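Local coordinates for GTPase-activating protein skywalker (Drosophila melanogaster, PDB 5HJQ), which acts through its TBC domain as a GTPase-activating protein for Rab35, binds phosphoinositides, and regulates the recycling of synaptic vesicle proteins at neuromuscular junction boutons, at residues Thr162-Tyr167 against Val196-Thr201; Thr242-Ala247 against Arg269-Trp274. All blocks are in the same frame, centred on the assembly; numbering follows the deposited sequence.

Interaction 1. Residues Thr162-Tyr167 against Val196-Thr201; sequences THCLPY and VLYPIT
Cys164 lies flat against the ring of Tyr198 where an irregular loop segment of the all-helical TBC domain runs past helix 197-204. This sulfur-aromatic and CH-pi contact is the tight part of the interface. Cys164 CB stands 3.7 Å from the ring centroid of Tyr198, 17° off its normal, and Cys164 SG covers the same face at 4.1 Å from that centroid. The sulfur gets there because it is turned anti to the carbonyl carbon (chi1 -65°), which lays the CB-SG bond along the ring. Even the backbone joins in, with Cys164 CA 3.5 Å from Tyr198 CD1. For its part, Tyr198 has CG opposite the backbone N (chi1 -165°), which sets its ring beside Cys164, and its hydroxyl is held beyond the contact by a hydrogen bond with Asp178 of helix 171-187. Pro199, at the next helical position, takes the backbone carbonyl of His163 against its ring, His163 O lying 3.5 Å from Pro199 CG.

Past this point the fit becomes looser. The side chain of Leu165 makes a single contact with Pro199, Leu165 CD1 lying 4.1 Å from Pro199 CG, and Trp276 of helix 274-279 packs on both residues. All five loop residues from His163 to Tyr167 remain partly exposed, whereas Tyr198 and Pro199 are buried, so the loop is the more exposed side of the contact. A hydrogen bond from Ser202 to the carbonyl of Leu165 also ties the loop to this helix. At the far end Tyr167, its hydroxyl hydrogen-bonded to the carbonyl of Leu279, meets the helix with a ring edge: Tyr167 CE2 lies 3.5 Å from Pro199 O, which sits in the plane of the ring.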
ATOM      1  N   THR A 162      -6.735 -13.636   5.837  1.00 67.46           N
ATOM      2  CA  THR A 162      -5.786 -14.222   4.901  1.00 68.12           C
ATOM      3  C   THR A 162      -4.614 -13.274   4.635  1.00 70.28           C
ATOM      4  O   THR A 162      -3.530 -13.708   4.239  1.00 73.54           O
ATOM      5  CB  THR A 162      -6.472 -14.577   3.567  1.00 72.94           C
ATOM      6  OG1 THR A 162      -7.688 -15.288   3.830  1.00 73.93           O
ATOM      7  CG2 THR A 162      -5.565 -15.440   2.701  1.00 74.85           C
ATOM      8  N   HIS A 163      -4.825 -11.981   4.867  1.00 67.64           N
ATOM      9  CA  HIS A 163      -3.804 -10.986   4.546  1.00 65.65           C
ATOM     10  C   HIS A 163      -3.401 -10.098   5.724  1.00 65.01           C
ATOM     11  O   HIS A 163      -3.435  -8.870   5.634  1.00 63.25           O
ATOM     12  CB  HIS A 163      -4.278 -10.112   3.387  1.00 63.05           C
ATOM     13  CG  HIS A 163      -4.473 -10.867   2.109  1.00 68.21           C
ATOM     14  ND1 HIS A 163      -5.680 -11.432   1.757  1.00 64.84           N
ATOM     15  CD2 HIS A 163      -3.612 -11.162   1.107  1.00 67.43           C
ATOM     16  CE1 HIS A 163      -5.555 -12.035   0.589  1.00 72.07           C
ATOM     17  NE2 HIS A 163      -4.312 -11.887   0.173  1.00 67.77           N
ATOM     18  N   CYS A 164      -3.019 -10.721   6.831  1.00 59.98           N
ATOM     19  CA  CYS A 164      -2.370  -9.989   7.909  1.00 66.70           C
ATOM     20  C   CYS A 164      -0.867 -10.098   7.708  1.00 63.67           C
ATOM     21  O   CYS A 164      -0.155 -10.676   8.529  1.00 66.47           O
ATOM     22  CB  CYS A 164      -2.792 -10.524   9.276  1.00 61.78           C
ATOM     23  SG  CYS A 164      -4.552 -10.276   9.617  1.00 72.11           S
ATOM     24  N   LEU A 165      -0.407  -9.546   6.590  1.00 59.52           N
ATOM     25  CA  LEU A 165       0.977  -9.675   6.146  1.00 64.66           C
ATOM     26  C   LEU A 165       1.956  -9.069   7.145  1.00 67.01           C
ATOM     27  O   LEU A 165       1.922  -7.867   7.405  1.00 66.97           O
ATOM     28  CB  LEU A 165       1.146  -9.017   4.778  1.00 61.22           C
ATOM     29  CG  LEU A 165       0.197  -9.548   3.702  1.00 64.88           C
ATOM     30  CD1 LEU A 165       0.198  -8.648   2.476  1.00 63.53           C
ATOM     31  CD2 LEU A 165       0.571 -10.973   3.321  1.00 66.29           C
ATOM     32  N   PRO A 166       2.835  -9.912   7.708  1.00 66.93           N
ATOM     33  CA  PRO A 166       3.785  -9.525   8.755  1.00 66.41           C
ATOM     34  C   PRO A 166       5.131  -9.039   8.220  1.00 69.91           C
ATOM     35  O   PRO A 166       5.836  -8.315   8.928  1.00 66.16           O
ATOM     36  CB  PRO A 166       3.960 -10.823   9.540  1.00 68.17           C
ATOM     37  CG  PRO A 166       3.842 -11.884   8.488  1.00 66.17           C
ATOM     38  CD  PRO A 166       2.870 -11.362   7.447  1.00 63.26           C
ATOM     39  N   TYR A 167       5.468  -9.434   6.994  1.00 64.39           N
ATOM     40  CA  TYR A 167       6.767  -9.135   6.396  1.00 63.75           C
ATOM     41  C   TYR A 167       7.912  -9.576   7.312  1.00 70.57           C
ATOM     42  O   TYR A 167       8.006 -10.750   7.661  1.00 77.29           O
ATOM     43  CB  TYR A 167       6.874  -7.644   6.063  1.00 66.16           C
ATOM     44  CG  TYR A 167       5.753  -7.155   5.171  1.00 65.61           C
ATOM     45  CD1 TYR A 167       5.672  -7.556   3.843  1.00 63.55           C
ATOM     46  CD2 TYR A 167       4.773  -6.298   5.658  1.00 65.53           C
ATOM     47  CE1 TYR A 167       4.645  -7.119   3.023  1.00 58.66           C
ATOM     48  CE2 TYR A 167       3.742  -5.854   4.845  1.00 61.49           C
ATOM     49  CZ  TYR A 167       3.686  -6.269   3.528  1.00 59.97           C
ATOM     50  OH  TYR A 167       2.670  -5.831   2.713  1.00 60.00           O
ATOM     51  N   VAL A 196      -6.500  -3.692   3.855  1.00 55.37           N
ATOM     52  CA  VAL A 196      -5.251  -2.974   3.624  1.00 55.36           C
ATOM     53  C   VAL A 196      -4.608  -2.490   4.923  1.00 55.55           C
ATOM     54  O   VAL A 196      -3.391  -2.315   5.004  1.00 52.38           O
ATOM     55  CB  VAL A 196      -5.490  -1.758   2.703  1.00 59.33           C
ATOM     56  CG1 VAL A 196      -4.179  -1.175   2.236  1.00 56.59           C
ATOM     57  CG2 VAL A 196      -6.364  -2.154   1.506  1.00 59.21           C
ATOM     58  N   LEU A 197      -5.436  -2.280   5.940  1.00 50.99           N
ATOM     59  CA  LEU A 197      -5.015  -1.586   7.149  1.00 58.94           C
ATOM     60  C   LEU A 197      -3.895  -2.315   7.895  1.00 55.55           C
ATOM     61  O   LEU A 197      -2.923  -1.690   8.319  1.00 56.74           O
ATOM     62  CB  LEU A 197      -6.221  -1.378   8.067  1.00 57.38           C
ATOM     63  CG  LEU A 197      -6.105  -0.288   9.134  1.00 67.34           C
ATOM     64  CD1 LEU A 197      -7.455   0.402   9.322  1.00 64.62           C
ATOM     65  CD2 LEU A 197      -5.595  -0.861  10.451  1.00 57.22           C
ATOM     66  N   TYR A 198      -4.025  -3.629   8.045  1.00 53.64           N
ATOM     67  CA  TYR A 198      -3.024  -4.419   8.761  1.00 53.60           C
ATOM     68  C   TYR A 198      -1.658  -4.463   8.049  1.00 59.24           C
ATOM     69  O   TYR A 198      -0.638  -4.224   8.696  1.00 61.17           O
ATOM     70  CB  TYR A 198      -3.541  -5.841   9.006  1.00 53.92           C
ATOM     71  CG  TYR A 198      -2.755  -6.622  10.039  1.00 59.84           C
ATOM     72  CD1 TYR A 198      -1.520  -7.180   9.729  1.00 60.32           C
ATOM     73  CD2 TYR A 198      -3.250  -6.811  11.320  1.00 58.79           C
ATOM     74  CE1 TYR A 198      -0.801  -7.896  10.667  1.00 57.64           C
ATOM     75  CE2 TYR A 198      -2.537  -7.523  12.264  1.00 60.78           C
ATOM     76  CZ  TYR A 198      -1.316  -8.065  11.930  1.00 59.08           C
ATOM     77  OH  TYR A 198      -0.608  -8.776  12.864  1.00 67.21           O
ATOM     78  N   PRO A 199      -1.622  -4.779   6.733  1.00 59.72           N
ATOM     79  CA  PRO A 199      -0.312  -4.793   6.064  1.00 56.22           C
ATOM     80  C   PRO A 199       0.451  -3.472   6.169  1.00 58.82           C
ATOM     81  O   PRO A 199       1.677  -3.483   6.289  1.00 65.03           O
ATOM     82  CB  PRO A 199      -0.673  -5.088   4.605  1.00 58.94           C
ATOM     83  CG  PRO A 199      -1.917  -5.881   4.694  1.00 55.30           C
ATOM     84  CD  PRO A 199      -2.683  -5.275   5.832  1.00 57.82           C
ATOM     85  N   ILE A 200      -0.268  -2.356   6.138  1.00 55.61           N
ATOM     86  CA  ILE A 200       0.352  -1.041   6.256  1.00 52.80           C
ATOM     87  C   ILE A 200       0.904  -0.830   7.668  1.00 58.51           C
ATOM     88  O   ILE A 200       2.018  -0.327   7.843  1.00 55.65           O
ATOM     89  CB  ILE A 200      -0.647   0.081   5.911  1.00 54.48           C
ATOM     90  CG1 ILE A 200      -1.002   0.046   4.421  1.00 48.73           C
ATOM     91  CG2 ILE A 200      -0.071   1.442   6.270  1.00 50.31           C
ATOM     92  CD1 ILE A 200      -1.936   1.163   3.997  1.00 55.19           C
ATOM     93  N   THR A 201       0.118  -1.225   8.665  1.00 58.57           N
ATOM     94  CA  THR A 201       0.525  -1.146  10.063  1.00 57.57           C
ATOM     95  C   THR A 201       1.852  -1.861  10.278  1.00 57.86           C
ATOM     96  O   THR A 201       2.733  -1.357  10.971  1.00 62.18           O
ATOM     97  CB  THR A 201      -0.537  -1.761  10.992  1.00 61.04           C
ATOM     98  OG1 THR A 201      -1.771  -1.052  10.842  1.00 59.78           O
ATOM     99  CG2 THR A 201      -0.089  -1.695  12.448  1.00 54.63           C
TER

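Interaction 2. Residues Thr242-Ala247 against Arg269-Trp274; sequences TVMQIA and RIFMDW
Phe271 reaches across to helix 233-250 and lays its ring over the backbone of Met244, in a buried helix-to-turn packing of the helical TBC domain. The ring comes from the short helix 268-271, and a type I beta turn from Phe271 to Trp274 leads the chain onward. Met244 CA sits almost centrally above one face, 4.0 Å from the Phe271 centroid and 9° off the normal, so the aromatic plane lies flat on the helix surface. Three side chains of helix 233-250 also touch the ring. Val243 directs CG1 obliquely at Phe271 CD1, 3.9 Å away, while Ala247, one turn further on, places its methyl CB 3.3 Å from Phe271 CZ. Met244 leaves its backbone extended and bends at the sulfur (chi3 -66°), which brings its methyl CE back to 3.5 Å from Phe271 CD2, near the root of the ring. Were Phe271 replaced by an alanine, Met244 CA would probably lose the ring covering it, and the methyls of Val243, Met244 and Ala247 their shared apolar partner.

Trp274 presents a different surface to the same helix. Its CG occupies the position between backbone N and carbonyl carbon, and the indole approaches Val243 at about a right angle. The two branches of Val243 are thus divided between two aromatic side chains, CG1 going to Phe271 and CG2 to Trp274. Helix 300-317 adds to the surroundings, Tyr303 touching Val243 and Leu310 touching Phe271. The Trp274 side chain is about 9 Å from those of the phosphoinositide-binding Lys300 and Arg304. Val243 CG2 rests over the middle of the six-membered ring of Trp274, 4.0 Å from its centroid and 13° off the normal.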
ATOM      1  N   THR A 242     -12.718   1.138 -10.131  1.00 62.90           N
ATOM      2  CA  THR A 242     -12.021   2.301 -10.673  1.00 64.66           C
ATOM      3  C   THR A 242     -10.714   1.886 -11.343  1.00 62.32           C
ATOM      4  O   THR A 242     -10.455   2.237 -12.493  1.00 64.33           O
ATOM      5  CB  THR A 242     -11.719   3.337  -9.581  1.00 59.65           C
ATOM      6  OG1 THR A 242     -12.950   3.862  -9.068  1.00 62.65           O
ATOM      7  CG2 THR A 242     -10.883   4.475 -10.142  1.00 63.04           C
ATOM      8  N   VAL A 243      -9.905   1.125 -10.613  1.00 57.15           N
ATOM      9  CA  VAL A 243      -8.659   0.579 -11.138  1.00 53.76           C
ATOM     10  C   VAL A 243      -8.889  -0.246 -12.409  1.00 59.26           C
ATOM     11  O   VAL A 243      -8.077  -0.208 -13.338  1.00 56.26           O
ATOM     12  CB  VAL A 243      -7.957  -0.290 -10.077  1.00 48.51           C
ATOM     13  CG1 VAL A 243      -6.742  -0.984 -10.665  1.00 46.41           C
ATOM     14  CG2 VAL A 243      -7.560   0.564  -8.871  1.00 59.18           C
ATOM     15  N   MET A 244      -9.998  -0.983 -12.453  1.00 57.79           N
ATOM     16  CA  MET A 244     -10.353  -1.747 -13.646  1.00 56.20           C
ATOM     17  C   MET A 244     -10.605  -0.832 -14.833  1.00 57.10           C
ATOM     18  O   MET A 244     -10.095  -1.066 -15.928  1.00 59.89           O
ATOM     19  CB  MET A 244     -11.590  -2.611 -13.402  1.00 60.05           C
ATOM     20  CG  MET A 244     -12.321  -2.990 -14.685  1.00 64.31           C
ATOM     21  SD  MET A 244     -13.508  -4.319 -14.445  1.00 67.32           S
ATOM     22  CE  MET A 244     -12.384  -5.639 -14.036  1.00 58.45           C
ATOM     23  N   GLN A 245     -11.401   0.207 -14.604  1.00 59.60           N
ATOM     24  CA  GLN A 245     -11.719   1.185 -15.635  1.00 59.46           C
ATOM     25  C   GLN A 245     -10.463   1.871 -16.170  1.00 60.94           C
ATOM     26  O   GLN A 245     -10.319   2.063 -17.377  1.00 61.32           O
ATOM     27  CB  GLN A 245     -12.698   2.224 -15.086  1.00 64.18           C
ATOM     28  CG  GLN A 245     -12.656   3.565 -15.794  1.00 71.63           C
ATOM     29  CD  GLN A 245     -12.990   4.719 -14.861  1.00 87.14           C
ATOM     30  OE1 GLN A 245     -13.817   4.582 -13.958  1.00 92.75           O
ATOM     31  NE2 GLN A 245     -12.338   5.859 -15.069  1.00 84.31           N
ATOM     32  N   ILE A 246      -9.556   2.231 -15.266  1.00 61.59           N
ATOM     33  CA  ILE A 246      -8.312   2.891 -15.650  1.00 58.91           C
ATOM     34  C   ILE A 246      -7.424   1.949 -16.456  1.00 55.50           C
ATOM     35  O   ILE A 246      -6.810   2.343 -17.449  1.00 57.85           O
ATOM     36  CB  ILE A 246      -7.536   3.389 -14.415  1.00 59.31           C
ATOM     37  CG1 ILE A 246      -8.356   4.433 -13.654  1.00 63.53           C
ATOM     38  CG2 ILE A 246      -6.187   3.963 -14.820  1.00 52.16           C
ATOM     39  CD1 ILE A 246      -7.717   4.878 -12.353  1.00 66.39           C
ATOM     40  N   ALA A 247      -7.368   0.698 -16.021  1.00 50.94           N
ATOM     41  CA  ALA A 247      -6.543  -0.304 -16.677  1.00 53.55           C
ATOM     42  C   ALA A 247      -7.076  -0.666 -18.065  1.00 61.67           C
ATOM     43  O   ALA A 247      -6.306  -1.012 -18.960  1.00 59.16           O
ATOM     44  CB  ALA A 247      -6.447  -1.533 -15.814  1.00 55.86           C
ATOM     45  N   ARG A 269     -12.771 -10.709 -11.580  1.00 69.32           N
ATOM     46  CA  ARG A 269     -12.109 -11.689 -10.727  1.00 71.17           C
ATOM     47  C   ARG A 269     -10.625 -11.378 -10.543  1.00 67.09           C
ATOM     48  O   ARG A 269     -10.032 -11.710  -9.517  1.00 68.80           O
ATOM     49  CB  ARG A 269     -12.272 -13.096 -11.307  1.00 65.21           C
ATOM     50  N   ILE A 270     -10.034 -10.735 -11.545  1.00 61.41           N
ATOM     51  CA  ILE A 270      -8.610 -10.421 -11.523  1.00 65.80           C
ATOM     52  C   ILE A 270      -8.307  -9.127 -10.764  1.00 62.84           C
ATOM     53  O   ILE A 270      -7.355  -9.065  -9.987  1.00 61.15           O
ATOM     54  CB  ILE A 270      -8.051 -10.321 -12.957  1.00 60.99           C
ATOM     55  CG1 ILE A 270      -8.126 -11.683 -13.646  1.00 66.73           C
ATOM     56  CG2 ILE A 270      -6.617  -9.837 -12.947  1.00 63.30           C
ATOM     57  CD1 ILE A 270      -7.514 -11.701 -15.027  1.00 68.45           C
ATOM     58  N   PHE A 271      -9.127  -8.101 -10.975  1.00 59.08           N
ATOM     59  CA  PHE A 271      -8.869  -6.790 -10.388  1.00 62.33           C
ATOM     60  C   PHE A 271      -9.340  -6.654  -8.943  1.00 63.67           C
ATOM     61  O   PHE A 271      -8.947  -5.713  -8.249  1.00 61.78           O
ATOM     62  CB  PHE A 271      -9.509  -5.699 -11.245  1.00 56.59           C
ATOM     63  CG  PHE A 271      -8.669  -5.298 -12.420  1.00 62.61           C
ATOM     64  CD1 PHE A 271      -7.620  -4.406 -12.262  1.00 55.47           C
ATOM     65  CD2 PHE A 271      -8.912  -5.823 -13.679  1.00 59.67           C
ATOM     66  CE1 PHE A 271      -6.840  -4.039 -13.336  1.00 57.77           C
ATOM     67  CE2 PHE A 271      -8.135  -5.461 -14.756  1.00 58.69           C
ATOM     68  CZ  PHE A 271      -7.095  -4.574 -14.584  1.00 59.45           C
ATOM     69  N   MET A 272     -10.166  -7.593  -8.487  1.00 59.63           N
ATOM     70  CA  MET A 272     -10.581  -7.623  -7.085  1.00 66.74           C
ATOM     71  C   MET A 272      -9.378  -7.759  -6.160  1.00 60.28           C
ATOM     72  O   MET A 272      -9.442  -7.386  -4.992  1.00 64.66           O
ATOM     73  CB  MET A 272     -11.559  -8.774  -6.825  1.00 62.84           C
ATOM     74  CG  MET A 272     -12.959  -8.568  -7.378  1.00 71.84           C
ATOM     75  SD  MET A 272     -13.994 -10.036  -7.203  1.00 79.77           S
ATOM     76  CE  MET A 272     -12.752 -11.329  -7.161  1.00 71.55           C
ATOM     77  N   ASP A 273      -8.287  -8.304  -6.688  1.00 62.07           N
ATOM     78  CA  ASP A 273      -7.080  -8.545  -5.907  1.00 62.08           C
ATOM     79  C   ASP A 273      -5.926  -7.636  -6.327  1.00 58.17           C
ATOM     80  O   ASP A 273      -4.762  -8.006  -6.183  1.00 57.53           O
ATOM     81  CB  ASP A 273      -6.647 -10.007  -6.044  1.00 57.61           C
ATOM     82  CG  ASP A 273      -7.628 -10.972  -5.408  1.00 64.45           C
ATOM     83  OD1 ASP A 273      -8.332 -10.565  -4.460  1.00 69.28           O
ATOM     84  OD2 ASP A 273      -7.690 -12.137  -5.856  1.00 69.97           O
ATOM     85  N   TRP A 274      -6.244  -6.447  -6.832  1.00 55.72           N
ATOM     86  CA  TRP A 274      -5.224  -5.566  -7.396  1.00 55.80           C
ATOM     87  C   TRP A 274      -4.199  -5.103  -6.359  1.00 57.16           C
ATOM     88  O   TRP A 274      -3.011  -5.022  -6.659  1.00 55.91           O
ATOM     89  CB  TRP A 274      -5.873  -4.347  -8.064  1.00 52.04           C
ATOM     90  CG  TRP A 274      -6.437  -3.345  -7.103  1.00 52.75           C
ATOM     91  CD1 TRP A 274      -7.676  -3.362  -6.534  1.00 56.45           C
ATOM     92  CD2 TRP A 274      -5.780  -2.174  -6.598  1.00 56.71           C
ATOM     93  NE1 TRP A 274      -7.836  -2.274  -5.711  1.00 57.03           N
ATOM     94  CE2 TRP A 274      -6.685  -1.532  -5.729  1.00 60.45           C
ATOM     95  CE3 TRP A 274      -4.515  -1.613  -6.791  1.00 54.43           C
ATOM     96  CZ2 TRP A 274      -6.364  -0.356  -5.051  1.00 56.25           C
ATOM     97  CZ3 TRP A 274      -4.199  -0.441  -6.119  1.00 54.24           C
ATOM     98  CH2 TRP A 274      -5.120   0.174  -5.261  1.00 52.17           C
TER

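In the fold
Both contacts belong to the same TBC domain but join different elements, and they follow one another along the chain, with centres 20 Å apart and no direct touch. Interaction 1 is partly buried although it lies nearer the centre of the chain, about 9 Å against 15 Å for interaction 2, whose five touching residues are all buried. Their chemistry differs accordingly: interaction 1 combines a cysteine over an aromatic ring with backbone carbonyls and two tyrosines whose hydroxyls have polar partners elsewhere, whereas the side chains that meet in interaction 2 are all apolar or aromatic. Close along the chain, Trp274 takes part in interaction 2 and Trp276 packs beside interaction 1. Interaction 2 alone lies near the phosphoinositide-binding residues.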